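Local coordinates for BepE protein (Bartonella henselae str. Houston-1, PDB 4YK3) that probably carries, in this BID domain, the signal for its translocation as an effector through the Bartonella VirB type IV secretion system into host cells, at residues K56-E61 against E70-Q75. Sequence-based numbering, arbitrary orientation.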
ATOM      1  N   LYS A  56       1.711   6.976   2.265  1.00 48.33           N
ATOM      2  CA  LYS A  56       0.697   7.597   1.412  1.00 56.44           C
ATOM      3  C   LYS A  56       1.264   8.136   0.099  1.00 55.53           C
ATOM      4  O   LYS A  56       0.722   7.863  -0.991  1.00 53.09           O
ATOM      5  CB  LYS A  56      -0.017   8.713   2.160  1.00 62.44           C
ATOM      6  CG  LYS A  56      -1.084   8.198   3.110  1.00 63.47           C
ATOM      7  CD  LYS A  56      -1.962   9.345   3.539  1.00 66.01           C
ATOM      8  CE  LYS A  56      -2.471  10.075   2.332  1.00 61.98           C
ATOM      9  NZ  LYS A  56      -3.511  11.084   2.697  1.00 77.06           N
ATOM     10  N   GLU A  57       2.354   8.879   0.209  1.00 51.63           N
ATOM     11  CA  GLU A  57       3.017   9.462  -0.951  1.00 54.99           C
ATOM     12  C   GLU A  57       3.473   8.391  -1.951  1.00 59.31           C
ATOM     13  O   GLU A  57       3.224   8.500  -3.157  1.00 56.91           O
ATOM     14  CB  GLU A  57       4.207  10.300  -0.492  1.00 66.44           C
ATOM     15  CG  GLU A  57       4.901  11.091  -1.581  1.00 69.52           C
ATOM     16  CD  GLU A  57       5.813  12.162  -1.007  1.00 77.36           C
ATOM     17  OE1 GLU A  57       6.764  11.814  -0.271  1.00 77.45           O
ATOM     18  OE2 GLU A  57       5.558  13.356  -1.272  1.00 85.55           O
ATOM     19  N   LYS A  58       4.120   7.346  -1.448  1.00 51.83           N
ATOM     20  CA  LYS A  58       4.628   6.296  -2.312  1.00 52.74           C
ATOM     21  C   LYS A  58       3.497   5.513  -2.982  1.00 54.00           C
ATOM     22  O   LYS A  58       3.658   5.036  -4.095  1.00 49.39           O
ATOM     23  CB  LYS A  58       5.541   5.347  -1.536  1.00 51.80           C
ATOM     24  CG  LYS A  58       6.900   5.958  -1.180  1.00 66.50           C
ATOM     25  CD  LYS A  58       8.013   4.919  -1.161  1.00 70.45           C
ATOM     26  CE  LYS A  58       9.363   5.562  -0.868  1.00 83.20           C
ATOM     27  NZ  LYS A  58      10.503   4.613  -1.040  1.00 86.65           N
ATOM     28  N   MET A  59       2.363   5.370  -2.305  1.00 46.73           N
ATOM     29  CA  MET A  59       1.236   4.685  -2.913  1.00 49.17           C
ATOM     30  C   MET A  59       0.666   5.525  -4.055  1.00 51.85           C
ATOM     31  O   MET A  59       0.234   4.977  -5.067  1.00 50.42           O
ATOM     32  CB  MET A  59       0.156   4.367  -1.877  1.00 44.48           C
ATOM     33  CG  MET A  59       0.463   3.121  -1.051  1.00 41.47           C
ATOM     34  SD  MET A  59      -0.961   2.610  -0.091  1.00 42.39           S
ATOM     35  CE  MET A  59      -1.115   3.971   1.097  1.00 40.02           C
ATOM     36  N   GLN A  60       0.685   6.848  -3.895  1.00 54.04           N
ATOM     37  CA  GLN A  60       0.264   7.741  -4.972  1.00 58.18           C
ATOM     38  C   GLN A  60       1.237   7.616  -6.128  1.00 60.66           C
ATOM     39  O   GLN A  60       0.835   7.602  -7.289  1.00 59.40           O
ATOM     40  CB  GLN A  60       0.180   9.197  -4.508  1.00 67.13           C
ATOM     41  CG  GLN A  60      -0.991   9.491  -3.580  1.00 79.46           C
ATOM     42  CD  GLN A  60      -2.335   9.203  -4.227  1.00 93.47           C
ATOM     43  OE1 GLN A  60      -2.696   9.812  -5.239  1.00100.67           O
ATOM     44  NE2 GLN A  60      -3.080   8.261  -3.651  1.00 92.31           N
ATOM     45  N   GLU A  61       2.520   7.497  -5.810  1.00 59.66           N
ATOM     46  CA  GLU A  61       3.538   7.403  -6.849  1.00 58.15           C
ATOM     47  C   GLU A  61       3.361   6.137  -7.665  1.00 60.81           C
ATOM     48  O   GLU A  61       3.553   6.137  -8.881  1.00 59.34           O
ATOM     49  CB  GLU A  61       4.938   7.462  -6.241  1.00 59.88           C
ATOM     50  CG  GLU A  61       5.373   8.894  -5.945  1.00 69.45           C
ATOM     51  CD  GLU A  61       6.555   8.990  -4.993  1.00 74.80           C
ATOM     52  OE1 GLU A  61       7.096   7.935  -4.584  1.00 72.47           O
ATOM     53  OE2 GLU A  61       6.936  10.130  -4.659  1.00 79.77           O
ATOM     54  N   GLU A  70       6.104  -3.268  -7.309  1.00 43.99           N
ATOM     55  CA  GLU A  70       6.838  -4.427  -6.809  1.00 54.67           C
ATOM     56  C   GLU A  70       7.979  -3.964  -5.907  1.00 53.23           C
ATOM     57  O   GLU A  70       8.221  -4.547  -4.862  1.00 54.33           O
ATOM     58  CB  GLU A  70       7.378  -5.290  -7.956  1.00 54.84           C
ATOM     59  CG  GLU A  70       7.686  -6.714  -7.528  1.00 69.40           C
ATOM     60  CD  GLU A  70       8.085  -7.626  -8.688  1.00 91.02           C
ATOM     61  OE1 GLU A  70       7.443  -7.559  -9.762  1.00 94.22           O
ATOM     62  OE2 GLU A  70       9.039  -8.423  -8.519  1.00 97.72           O
ATOM     63  N   ASP A  71       8.659  -2.897  -6.307  1.00 50.83           N
ATOM     64  CA  ASP A  71       9.755  -2.366  -5.520  1.00 51.16           C
ATOM     65  C   ASP A  71       9.274  -1.908  -4.152  1.00 48.36           C
ATOM     66  O   ASP A  71       9.867  -2.257  -3.134  1.00 43.41           O
ATOM     67  CB  ASP A  71      10.432  -1.216  -6.250  1.00 59.72           C
ATOM     68  CG  ASP A  71      11.205  -1.683  -7.461  1.00 74.72           C
ATOM     69  OD1 ASP A  71      11.758  -2.801  -7.402  1.00 72.50           O
ATOM     70  OD2 ASP A  71      11.257  -0.939  -8.467  1.00 84.72           O
ATOM     71  N   LEU A  72       8.202  -1.126  -4.130  1.00 43.61           N
ATOM     72  CA  LEU A  72       7.650  -0.638  -2.875  1.00 37.69           C
ATOM     73  C   LEU A  72       7.304  -1.822  -1.960  1.00 34.09           C
ATOM     74  O   LEU A  72       7.604  -1.822  -0.770  1.00 35.27           O
ATOM     75  CB  LEU A  72       6.416   0.222  -3.133  1.00 35.06           C
ATOM     76  CG  LEU A  72       5.639   0.589  -1.877  1.00 38.56           C
ATOM     77  CD1 LEU A  72       6.549   1.383  -0.919  1.00 35.44           C
ATOM     78  CD2 LEU A  72       4.387   1.373  -2.251  1.00 40.09           C
ATOM     79  N   SER A  73       6.709  -2.850  -2.540  1.00 35.29           N
ATOM     80  CA  SER A  73       6.354  -4.028  -1.771  1.00 41.01           C
ATOM     81  C   SER A  73       7.574  -4.702  -1.136  1.00 41.30           C
ATOM     82  O   SER A  73       7.549  -5.043   0.045  1.00 42.58           O
ATOM     83  CB  SER A  73       5.613  -5.021  -2.653  1.00 48.73           C
ATOM     84  OG  SER A  73       4.549  -5.592  -1.928  1.00 55.49           O
ATOM     85  N   ARG A  74       8.633  -4.900  -1.915  1.00 38.43           N
ATOM     86  CA  ARG A  74       9.803  -5.584  -1.400  1.00 42.18           C
ATOM     87  C   ARG A  74      10.483  -4.725  -0.333  1.00 42.48           C
ATOM     88  O   ARG A  74      10.887  -5.239   0.709  1.00 46.11           O
ATOM     89  CB  ARG A  74      10.778  -5.932  -2.524  1.00 44.75           C
ATOM     90  N   GLN A  75      10.574  -3.420  -0.569  1.00 37.25           N
ATOM     91  CA  GLN A  75      11.268  -2.549   0.374  1.00 33.53           C
ATOM     92  C   GLN A  75      10.620  -2.647   1.759  1.00 36.30           C
ATOM     93  O   GLN A  75      11.307  -2.793   2.775  1.00 35.49           O
ATOM     94  CB  GLN A  75      11.275  -1.092  -0.099  1.00 32.76           C
ATOM     95  CG  GLN A  75      11.900  -0.144   0.944  1.00 40.56           C
ATOM     96  CD  GLN A  75      11.821   1.335   0.579  1.00 46.42           C
ATOM     97  OE1 GLN A  75      11.246   1.709  -0.446  1.00 48.74           O
ATOM     98  NE2 GLN A  75      12.401   2.188   1.432  1.00 42.30           N
TER
HETATM   99  O   HOH W   1      11.935   5.253   1.224  1.00 48.55           O
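Lys58 faces Leu72 where two short helices, 56-64 and 69-78, run nearly antiparallel, their local axes 10.7 Å apart at an angle of 151° and the CA atoms of this pair 7.6 Å apart. Leu72 projects from helix 69-78 into the gap, and both its methyls border CB of Lys58. CD1 also lies 3.8 Å from CD of that lysine, while CD2 reaches on to CG of Met59 at 4.5 Å. Beyond CG, the Met59 side chain leads away from Leu72 toward helix 32-49, and Leu72 also packs on Leu113 of helix 97-129. The lysine chain, bent at chi2 (-147°) and extended from there on, passes over the leucine to the amide of Gln75, one turn further along. Its NZ donates to OE1 of Gln75 at 3.1 Å, in the carbonyl plane and on a lone pair, with a C=O...N angle of 124°. A water accepts from both Lys58 NZ (2.8 Å) and Gln75 NE2 (3.1 Å), so ammonium and amide are joined directly and through a bridge. Ser82 OG also bonds NE2, which helps fix which end of the amide faces the lysine. In this antiparallel helical hairpin, apolar packing around Leu72 is thus flanked at the partly exposed edge by the Lys58-Gln75 hydrogen bond and its water, where the lysine charge probably meets a neutral, polarised carbonyl and water.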